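Local coordinates for kinesin-like protein KIF19 (Mus musculus, PDB 5GSZ), which moves toward microtubule plus ends as an ATP-driven motor and regulates the length of motile cilia by depolymerising microtubules at ciliary tips, at residues Val14-Arg19 / Tyr65-Ala70; Ala30-His35 / Ile323-Thr328; Ala75-Val80 / Asp118-Ile123. All blocks are in the same frame, centred on the assembly; numbering follows the deposited sequence.

Interaction 1: residues Val14-Arg19 / Tyr65-Ala70; sequences VALRVR and YLFDVA. With ADP (adenosine-5'-diphosphate), chain B.
Leu16 and Phe67 carry the apolar part of this contact, in which the first strand of the motor domain meets the chain turning from strand 62-66 into strand 69-71. The Phe67 ring, with CG anti to its carbonyl carbon, offers a face to Leu16, and Leu16 CB stands 3.6 Å above the ring centroid, only 4° off the normal, a CH-pi contact. Leu16 CG is anti to the backbone N, the two side chains cross obliquely, and CD1 of Leu16 comes 3.4 Å from CZ of Phe67. Val14 comes from another direction: its CG1, also anti to the backbone N, lies near the ring plane at the edge, 4.0 Å from CD1 of Phe67. Leu337 and Ala340 of helix 330-340 also touch Phe67.

On the other face of the sheet Ala15 CB packs against CG1 of Val69 at 3.4 Å. Strand 69-71 is the outermost strand of the eight-stranded central sheet of the kinesin motor domain, pairing in parallel with strand 12-18 through Leu16 and Ala70. Leu16 N gives a 3.0 Å bond to Val69 O, in the carbonyl plane, with an angle of 160° at the hydrogen. Asp68 finishes the pairing with its side chain: OD2 takes the Val14 N-H on its anti lone pair at 2.7 Å, nearly straight at 169°, while Asp68 N returns a weak bond to Val14 O. Farther along the strand Arg17 and Arg19 line the ADP pocket, Arg19 CB lying 3.6 Å from N7 of the adenine.

The chemistry is thus divided: apolar groups meet on the face bearing Leu16 and Ala70, with the Phe67 ring against Leu16, whereas at the exposed end a carboxylate receives a backbone N-H, an arrangement that would probably favour the ionised form of Asp68.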
loop_
_atom_site.group_PDB
_atom_site.type_symbol
_atom_site.label_atom_id
_atom_site.label_comp_id
_atom_site.label_asym_id
_atom_site.label_seq_id
_atom_site.Cartn_x
_atom_site.Cartn_y
_atom_site.Cartn_z
ATOM N N VAL A 14 -10.963 -2.546 -2.800
ATOM C CA VAL A 14 -10.253 -3.446 -1.904
ATOM C C VAL A 14 -9.999 -4.769 -2.628
ATOM O O VAL A 14 -10.907 -5.332 -3.252
ATOM C CB VAL A 14 -11.051 -3.661 -0.613
ATOM C CG1 VAL A 14 -10.310 -4.609 0.302
ATOM C CG2 VAL A 14 -11.303 -2.325 0.040
ATOM N N ALA A 15 -8.762 -5.245 -2.574
ATOM C CA ALA A 15 -8.383 -6.506 -3.185
ATOM C C ALA A 15 -7.804 -7.400 -2.098
ATOM O O ALA A 15 -7.260 -6.905 -1.108
ATOM C CB ALA A 15 -7.374 -6.286 -4.318
ATOM N N LEU A 16 -7.923 -8.721 -2.263
ATOM C CA LEU A 16 -7.258 -9.629 -1.331
ATOM C C LEU A 16 -6.387 -10.607 -2.096
ATOM O O LEU A 16 -6.859 -11.258 -3.036
ATOM C CB LEU A 16 -8.235 -10.400 -0.434
ATOM C CG LEU A 16 -7.373 -11.004 0.696
ATOM C CD1 LEU A 16 -7.904 -10.667 2.093
ATOM C CD2 LEU A 16 -7.127 -12.507 0.540
ATOM N N ARG A 17 -5.119 -10.713 -1.679
ATOM C CA ARG A 17 -4.150 -11.627 -2.271
ATOM C C ARG A 17 -3.745 -12.691 -1.263
ATOM O O ARG A 17 -3.270 -12.367 -0.170
ATOM C CB ARG A 17 -2.907 -10.889 -2.750
ATOM C CG ARG A 17 -1.982 -11.746 -3.591
ATOM C CD ARG A 17 -0.944 -10.875 -4.221
ATOM N NE ARG A 17 -0.165 -11.577 -5.207
ATOM C CZ ARG A 17 0.797 -11.009 -5.912
ATOM N NH1 ARG A 17 1.086 -9.736 -5.705
ATOM N NH2 ARG A 17 1.478 -11.709 -6.808
ATOM N N VAL A 18 -3.901 -13.955 -1.653
ATOM C CA VAL A 18 -3.402 -15.095 -0.893
ATOM C C VAL A 18 -2.067 -15.520 -1.484
ATOM O O VAL A 18 -1.987 -15.885 -2.666
ATOM C CB VAL A 18 -4.401 -16.258 -0.923
ATOM C CG1 VAL A 18 -4.014 -17.279 0.124
ATOM C CG2 VAL A 18 -5.841 -15.746 -0.738
ATOM N N ARG A 19 -1.016 -15.468 -0.689
ATOM C CA ARG A 19 0.239 -15.970 -1.220
ATOM C C ARG A 19 0.242 -17.487 -1.118
ATOM O O ARG A 19 -0.509 -18.056 -0.334
ATOM C CB ARG A 19 1.419 -15.378 -0.463
ATOM C CG ARG A 19 1.431 -15.720 1.002
ATOM C CD ARG A 19 2.757 -15.310 1.600
ATOM N NE ARG A 19 2.886 -15.631 3.018
ATOM C CZ ARG A 19 2.983 -16.873 3.504
ATOM N NH1 ARG A 19 2.923 -17.918 2.687
ATOM N NH2 ARG A 19 3.126 -17.079 4.809
ATOM N N TYR A 65 -15.710 -14.298 2.811
ATOM C CA TYR A 65 -15.477 -12.864 2.715
ATOM C C TYR A 65 -15.443 -12.454 1.254
ATOM O O TYR A 65 -14.934 -13.193 0.407
ATOM C CB TYR A 65 -14.168 -12.441 3.387
ATOM C CG TYR A 65 -14.035 -12.846 4.838
ATOM C CD1 TYR A 65 -13.828 -14.172 5.207
ATOM C CD2 TYR A 65 -14.123 -11.893 5.845
ATOM C CE1 TYR A 65 -13.701 -14.526 6.535
ATOM C CE2 TYR A 65 -14.000 -12.243 7.163
ATOM C CZ TYR A 65 -13.792 -13.554 7.509
ATOM O OH TYR A 65 -13.661 -13.873 8.840
ATOM N N LEU A 66 -15.971 -11.271 0.958
ATOM C CA LEU A 66 -16.068 -10.791 -0.413
ATOM C C LEU A 66 -15.269 -9.505 -0.567
ATOM O O LEU A 66 -15.231 -8.661 0.339
ATOM C CB LEU A 66 -17.532 -10.570 -0.838
ATOM N N PHE A 67 -14.624 -9.383 -1.722
ATOM C CA PHE A 67 -13.731 -8.288 -2.047
ATOM C C PHE A 67 -13.988 -7.887 -3.488
ATOM O O PHE A 67 -14.561 -8.649 -4.268
ATOM C CB PHE A 67 -12.257 -8.690 -1.893
ATOM C CG PHE A 67 -11.910 -9.233 -0.543
ATOM C CD1 PHE A 67 -11.489 -8.387 0.470
ATOM C CD2 PHE A 67 -11.994 -10.591 -0.287
ATOM C CE1 PHE A 67 -11.173 -8.882 1.703
ATOM C CE2 PHE A 67 -11.673 -11.092 0.954
ATOM C CZ PHE A 67 -11.261 -10.237 1.947
ATOM N N ASP A 68 -13.535 -6.687 -3.846
ATOM C CA ASP A 68 -13.643 -6.258 -5.240
ATOM C C ASP A 68 -12.937 -7.233 -6.169
ATOM O O ASP A 68 -13.424 -7.500 -7.273
ATOM C CB ASP A 68 -13.080 -4.850 -5.397
ATOM C CG ASP A 68 -13.913 -3.832 -4.687
ATOM O OD1 ASP A 68 -15.142 -3.858 -4.886
ATOM O OD2 ASP A 68 -13.359 -3.054 -3.886
ATOM N N VAL A 69 -11.805 -7.785 -5.742
ATOM C CA VAL A 69 -11.101 -8.786 -6.530
ATOM C C VAL A 69 -10.270 -9.636 -5.584
ATOM O O VAL A 69 -9.842 -9.176 -4.519
ATOM C CB VAL A 69 -10.243 -8.117 -7.634
ATOM C CG1 VAL A 69 -9.218 -7.190 -7.030
ATOM C CG2 VAL A 69 -9.600 -9.165 -8.553
ATOM N N ALA A 70 -10.055 -10.889 -5.971
ATOM C CA ALA A 70 -9.294 -11.837 -5.176
ATOM C C ALA A 70 -8.183 -12.432 -6.030
ATOM O O ALA A 70 -8.303 -12.502 -7.257
ATOM C CB ALA A 70 -10.203 -12.936 -4.634
HETATM P PB ADP B . 5.816 -8.631 3.572
HETATM O O1B ADP B . 6.389 -7.619 2.606
HETATM O O2B ADP B . 4.322 -8.461 3.709
HETATM O O3B ADP B . 6.602 -8.793 4.845
HETATM P PA ADP B . 7.166 -10.262 1.735
HETATM O O1A ADP B . 6.541 -10.164 0.377
HETATM O O2A ADP B . 8.335 -9.397 2.131
HETATM O O3A ADP B . 6.018 -10.071 2.866
HETATM O "O5'" ADP B . 7.725 -11.742 1.998
HETATM C "C5'" ADP B . 7.059 -12.932 1.612
HETATM C "C4'" ADP B . 8.113 -13.867 1.059
HETATM O "O4'" ADP B . 7.434 -14.769 0.195
HETATM C "C3'" ADP B . 9.040 -13.078 0.173
HETATM O "O3'" ADP B . 10.236 -13.850 0.069
HETATM C "C2'" ADP B . 8.312 -13.024 -1.153
HETATM O "O2'" ADP B . 9.239 -13.039 -2.247
HETATM C "C1'" ADP B . 7.478 -14.301 -1.153
HETATM N N9 ADP B . 6.090 -14.066 -1.624
HETATM C C8 ADP B . 5.178 -13.243 -1.060
HETATM N N7 ADP B . 3.990 -13.261 -1.724
HETATM C C5 ADP B . 4.145 -14.117 -2.749
HETATM C C6 ADP B . 3.295 -14.585 -3.848
HETATM N N6 ADP B . 2.019 -14.141 -3.973
HETATM N N1 ADP B . 3.836 -15.471 -4.712
HETATM C C2 ADP B . 5.094 -15.921 -4.578
HETATM N N3 ADP B . 5.933 -15.520 -3.609
HETATM C C4 ADP B . 5.521 -14.639 -2.680
#

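Interaction 2: residues Ala30-His35 / Ile323-Thr328; sequences ATLIAH and ISPAST
Ile33 reaches from the chain leading into strand 34-36 toward the loop that follows strand 315-323. From CB the side chain forks: CG2, anti to the carbonyl carbon, rests 3.7 Å from CB of Ser327, while CG1 takes the crowded position between the backbone N and the carbonyl carbon and passes 3.7 Å from the carbonyl O of Pro325. The extended chi2 (171°) then carries the tip, CD1, to within 3.5 Å of Ser327 CA, where Ala326 O is also close. Phe330 of helix 330-340 and Leu44 and Met45 of strand 41-45 touch the same side chain. An alanine here would remove CG1, CG2 and CD1 and would probably loosen the packing of the small three-stranded sheet on the start of helix 330-340.

A single beta bridge, Leu32 with Ala326, joins the chain entering the small antiparallel sheet of the kinesin motor domain to the loop between strand 315-323 and helix 330-340. Ile33 N donates to Pro325 O at 3.1 Å, nearly along the C=O axis, and Ser327 N donates to Thr31 O at 2.8 Å. Ser324 shapes the loop as an ST turn, its OG accepting from Ala326 N and also bonded to Glu25. At the far end Ser327 OG receives the N-H of Thr31 at 2.9 Å, and Ala30 CB touches both Ser327 OG and CG2 of Thr328. On the Leu32 side, CD2 lies alongside the Pro325 ring, 3.6 Å from its CB.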
loop_
_atom_site.group_PDB
_atom_site.type_symbol
_atom_site.label_atom_id
_atom_site.label_comp_id
_atom_site.label_asym_id
_atom_site.label_seq_id
_atom_site.Cartn_x
_atom_site.Cartn_y
_atom_site.Cartn_z
ATOM N N ALA A 30 1.281 -26.935 9.112
ATOM C CA ALA A 30 0.073 -26.199 8.773
ATOM C C ALA A 30 -0.677 -26.858 7.623
ATOM O O ALA A 30 -0.092 -27.544 6.782
ATOM C CB ALA A 30 0.399 -24.749 8.408
ATOM N N THR A 31 -1.988 -26.639 7.588
ATOM C CA THR A 31 -2.782 -27.047 6.444
ATOM C C THR A 31 -3.333 -25.811 5.731
ATOM O O THR A 31 -3.087 -24.665 6.126
ATOM C CB THR A 31 -3.901 -28.020 6.863
ATOM O OG1 THR A 31 -4.759 -27.400 7.823
ATOM C CG2 THR A 31 -3.325 -29.332 7.431
ATOM N N LEU A 32 -4.058 -26.051 4.642
ATOM C CA LEU A 32 -4.677 -24.981 3.878
ATOM C C LEU A 32 -6.073 -24.709 4.410
ATOM O O LEU A 32 -6.888 -25.627 4.518
ATOM C CB LEU A 32 -4.760 -25.329 2.392
ATOM C CG LEU A 32 -3.527 -25.124 1.517
ATOM C CD1 LEU A 32 -3.880 -25.358 0.040
ATOM C CD2 LEU A 32 -2.933 -23.738 1.749
ATOM N N ILE A 33 -6.354 -23.445 4.718
ATOM C CA ILE A 33 -7.644 -23.053 5.269
ATOM C C ILE A 33 -8.169 -21.811 4.555
ATOM O O ILE A 33 -9.310 -21.390 4.767
ATOM C CB ILE A 33 -7.529 -22.809 6.782
ATOM C CG1 ILE A 33 -6.649 -21.582 7.059
ATOM C CG2 ILE A 33 -6.989 -24.056 7.489
ATOM C CD1 ILE A 33 -6.675 -21.158 8.474
ATOM N N ALA A 34 -7.346 -21.206 3.709
ATOM C CA ALA A 34 -7.777 -20.082 2.893
ATOM C C ALA A 34 -7.935 -20.564 1.464
ATOM O O ALA A 34 -7.046 -21.241 0.935
ATOM C CB ALA A 34 -6.786 -18.916 2.967
ATOM N N HIS A 35 -9.062 -20.218 0.845
ATOM C CA HIS A 35 -9.393 -20.707 -0.487
ATOM C C HIS A 35 -10.100 -19.626 -1.286
ATOM O O HIS A 35 -11.178 -19.165 -0.905
ATOM C CB HIS A 35 -10.252 -21.976 -0.411
ATOM C CG HIS A 35 -9.472 -23.194 -0.016
ATOM N ND1 HIS A 35 -9.295 -23.573 1.296
ATOM C CD2 HIS A 35 -8.779 -24.087 -0.764
ATOM C CE1 HIS A 35 -8.549 -24.663 1.341
ATOM N NE2 HIS A 35 -8.227 -24.997 0.104
ATOM N N ILE A 323 -2.799 -12.158 2.837
ATOM C CA ILE A 323 -2.846 -13.181 3.883
ATOM C C ILE A 323 -2.015 -14.388 3.474
ATOM O O ILE A 323 -1.737 -14.623 2.294
ATOM C CB ILE A 323 -4.272 -13.686 4.239
ATOM C CG1 ILE A 323 -4.855 -14.509 3.091
ATOM C CG2 ILE A 323 -5.201 -12.536 4.668
ATOM C CD1 ILE A 323 -6.228 -15.064 3.374
ATOM N N SER A 324 -1.630 -15.152 4.480
ATOM C CA SER A 324 -1.159 -16.512 4.316
ATOM C C SER A 324 -2.352 -17.465 4.204
ATOM O O SER A 324 -3.404 -17.233 4.811
ATOM C CB SER A 324 -0.287 -16.916 5.497
ATOM O OG SER A 324 0.076 -18.278 5.421
ATOM N N PRO A 325 -2.233 -18.528 3.413
ATOM C CA PRO A 325 -3.287 -19.555 3.394
ATOM C C PRO A 325 -3.116 -20.594 4.484
ATOM O O PRO A 325 -3.917 -21.531 4.554
ATOM C CB PRO A 325 -3.120 -20.187 2.005
ATOM C CG PRO A 325 -1.643 -20.025 1.689
ATOM C CD PRO A 325 -1.136 -18.827 2.468
ATOM N N ALA A 326 -2.105 -20.415 5.333
ATOM C CA ALA A 326 -1.714 -21.409 6.316
ATOM C C ALA A 326 -2.618 -21.407 7.547
ATOM O O ALA A 326 -2.969 -20.346 8.090
ATOM C CB ALA A 326 -0.275 -21.159 6.750
ATOM N N SER A 327 -2.952 -22.620 8.008
ATOM C CA SER A 327 -3.664 -22.781 9.273
ATOM C C SER A 327 -2.914 -22.134 10.434
ATOM O O SER A 327 -3.541 -21.536 11.316
ATOM C CB SER A 327 -3.910 -24.265 9.561
ATOM O OG SER A 327 -2.709 -24.952 9.897
ATOM N N THR A 328 -1.579 -22.225 10.467
ATOM C CA THR A 328 -0.890 -21.579 11.585
ATOM C C THR A 328 -1.044 -20.055 11.590
ATOM O O THR A 328 -0.554 -19.413 12.521
ATOM C CB THR A 328 0.605 -21.922 11.606
ATOM O OG1 THR A 328 1.204 -21.540 10.369
ATOM C CG2 THR A 328 0.796 -23.387 11.795
#

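Interaction 3: residues Ala75-Val80 / Asp118-Ile123; sequences ATQEMV and DHEPGI
Gln77, in the first turn of helix 77-84, gives up far more surface here than any other residue. Its CG is anti to the carbonyl carbon and the chain bends at chi2 (-78°), which folds the amide over toward the loop ahead of helix 123-136. There NE2 donates to the carbonyl O of Glu120 at 2.9 Å, with a practically linear N-H...O angle of 174°. The acceptor lies in the amide plane of Gln77, but the donor stands above the plane of the Glu120 carbonyl. NE2 also bonds to Tyr112 O, and OE1 accepts from Arg17 NH2, so three bonds fix the rotation of the buried amide and tell its oxygen from its nitrogen. The aliphatic part also meets the loop: CB of Gln77 sits 3.3 Å from the carbonyl O of Pro121.

Glu120 doubles back through its own bent chi2 and crosses Gln77 obliquely, bringing OE1 to 3.4 Å from CG of Gln77. The touch is carboxylate against methylene, the amide and carboxylate planes being turned 63° apart. Ile123 supplies the apolar end. Its CD1 meets CG1 of Val80 at 4.2 Å, the two side chains crossing at about a right angle, and Tyr81 and Thr84 of helix 77-84 also touch it.

Both helix starts are marked: Gly122 is the N-cap residue before helix 123-136, and Thr76 caps helix 77-84 in a capping box, its OG1 accepting from Met79 N at 3.1 Å and its N making a weak bond to Met79 SD. With the Gln77 side chain about 6 Å from ADP and gripping Arg17 of the nucleotide pocket, the arrangement belongs to the second shell of the kinesin motor domain's nucleotide site.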
loop_
_atom_site.group_PDB
_atom_site.type_symbol
_atom_site.label_atom_id
_atom_site.label_comp_id
_atom_site.label_asym_id
_atom_site.label_seq_id
_atom_site.Cartn_x
_atom_site.Cartn_y
_atom_site.Cartn_z
ATOM N N ALA A 75 -2.644 -16.259 -9.803
ATOM C CA ALA A 75 -2.434 -14.953 -10.412
ATOM C C ALA A 75 -0.947 -14.660 -10.575
ATOM O O ALA A 75 -0.128 -15.007 -9.721
ATOM C CB ALA A 75 -3.095 -13.861 -9.577
ATOM N N THR A 76 -0.598 -14.023 -11.684
ATOM C CA THR A 76 0.772 -13.587 -11.886
ATOM C C THR A 76 0.939 -12.155 -11.385
ATOM O O THR A 76 -0.025 -11.475 -11.027
ATOM C CB THR A 76 1.154 -13.686 -13.361
ATOM O OG1 THR A 76 0.642 -12.546 -14.057
ATOM C CG2 THR A 76 0.543 -14.942 -13.966
ATOM N N GLN A 77 2.187 -11.694 -11.360
ATOM C CA GLN A 77 2.418 -10.296 -11.029
ATOM C C GLN A 77 1.650 -9.375 -11.979
ATOM O O GLN A 77 0.916 -8.489 -11.530
ATOM C CB GLN A 77 3.920 -9.997 -11.025
ATOM C CG GLN A 77 4.670 -10.661 -9.860
ATOM C CD GLN A 77 4.518 -9.945 -8.515
ATOM O OE1 GLN A 77 3.429 -9.886 -7.939
ATOM N NE2 GLN A 77 5.627 -9.428 -7.991
ATOM N N GLU A 78 1.750 -9.600 -13.293
ATOM C CA GLU A 78 1.061 -8.695 -14.219
ATOM C C GLU A 78 -0.451 -8.759 -14.084
ATOM O O GLU A 78 -1.127 -7.765 -14.355
ATOM C CB GLU A 78 1.436 -8.968 -15.675
ATOM C CG GLU A 78 2.547 -8.023 -16.213
ATOM C CD GLU A 78 2.036 -6.762 -16.918
ATOM O OE1 GLU A 78 2.876 -5.901 -17.275
ATOM O OE2 GLU A 78 0.812 -6.650 -17.152
ATOM N N MET A 79 -1.011 -9.898 -13.689
ATOM C CA MET A 79 -2.460 -9.958 -13.555
ATOM C C MET A 79 -2.920 -9.161 -12.345
ATOM O O MET A 79 -3.960 -8.487 -12.387
ATOM C CB MET A 79 -2.923 -11.404 -13.442
ATOM C CG MET A 79 -2.537 -12.288 -14.604
ATOM S SD MET A 79 -3.102 -13.975 -14.321
ATOM C CE MET A 79 -2.447 -14.762 -15.801
ATOM N N VAL A 80 -2.156 -9.238 -11.252
ATOM C CA VAL A 80 -2.425 -8.391 -10.096
ATOM C C VAL A 80 -2.357 -6.926 -10.495
ATOM O O VAL A 80 -3.226 -6.126 -10.127
ATOM C CB VAL A 80 -1.450 -8.719 -8.951
ATOM C CG1 VAL A 80 -1.357 -7.546 -7.990
ATOM C CG2 VAL A 80 -1.929 -9.944 -8.208
ATOM N N ASP A 118 13.589 -9.105 -9.209
ATOM C CA ASP A 118 14.171 -9.023 -10.544
ATOM C C ASP A 118 13.448 -9.940 -11.518
ATOM O O ASP A 118 12.983 -9.499 -12.571
ATOM C CB ASP A 118 15.653 -9.367 -10.484
ATOM C CG ASP A 118 16.524 -8.140 -10.375
ATOM O OD1 ASP A 118 16.171 -7.117 -11.008
ATOM O OD2 ASP A 118 17.542 -8.192 -9.645
ATOM N N HIS A 119 13.323 -11.220 -11.178
ATOM C CA HIS A 119 12.654 -12.134 -12.097
ATOM C C HIS A 119 11.151 -11.875 -12.158
ATOM O O HIS A 119 10.525 -12.185 -13.177
ATOM C CB HIS A 119 12.943 -13.593 -11.711
ATOM N N GLU A 120 10.551 -11.289 -11.106
ATOM C CA GLU A 120 9.090 -11.133 -11.020
ATOM C C GLU A 120 8.706 -9.780 -10.433
ATOM O O GLU A 120 8.252 -9.678 -9.284
ATOM C CB GLU A 120 8.460 -12.270 -10.206
ATOM C CG GLU A 120 8.324 -13.577 -10.971
ATOM C CD GLU A 120 7.119 -13.608 -11.925
ATOM O OE1 GLU A 120 6.471 -12.559 -12.096
ATOM O OE2 GLU A 120 6.847 -14.689 -12.492
ATOM N N PRO A 121 8.841 -8.717 -11.222
ATOM C CA PRO A 121 8.636 -7.360 -10.693
ATOM C C PRO A 121 7.198 -7.100 -10.282
ATOM O O PRO A 121 6.256 -7.742 -10.752
ATOM C CB PRO A 121 9.031 -6.466 -11.875
ATOM C CG PRO A 121 9.860 -7.341 -12.763
ATOM C CD PRO A 121 9.288 -8.702 -12.618
ATOM N N GLY A 122 7.028 -6.107 -9.415
ATOM C CA GLY A 122 5.697 -5.806 -8.915
ATOM C C GLY A 122 5.012 -4.560 -9.451
ATOM O O GLY A 122 5.178 -4.178 -10.614
ATOM N N ILE A 123 4.234 -3.921 -8.577
ATOM C CA ILE A 123 3.328 -2.851 -8.982
ATOM C C ILE A 123 4.094 -1.589 -9.378
ATOM O O ILE A 123 3.721 -0.913 -10.343
ATOM C CB ILE A 123 2.320 -2.551 -7.857
ATOM C CG1 ILE A 123 1.324 -3.692 -7.701
ATOM C CG2 ILE A 123 1.584 -1.228 -8.126
ATOM C CD1 ILE A 123 0.562 -3.988 -8.961
#

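Overall arrangement
From the N terminus, residues 14-19 lie on strand 12-18 of the large sheet, and residues 30-35 follow before interaction 1 closes its loop at 65-70. Interaction 2 closes only at 323-328, so the two loops cross. Interaction 3, from 75-80 to 118-123, starts after interaction 1 has closed and is nested inside the loop of interaction 2. Segment 14-19 connects the set: backbone atoms of Arg17 and Arg19 probably bond to Ile323, and the Arg17 side chain links it to interaction 3. Interactions 2 and 3 stay about 11 Å apart at their nearest atoms. Together they join the large sheet's edge, the small sheet, and the starts of helices 77-84 and 123-136.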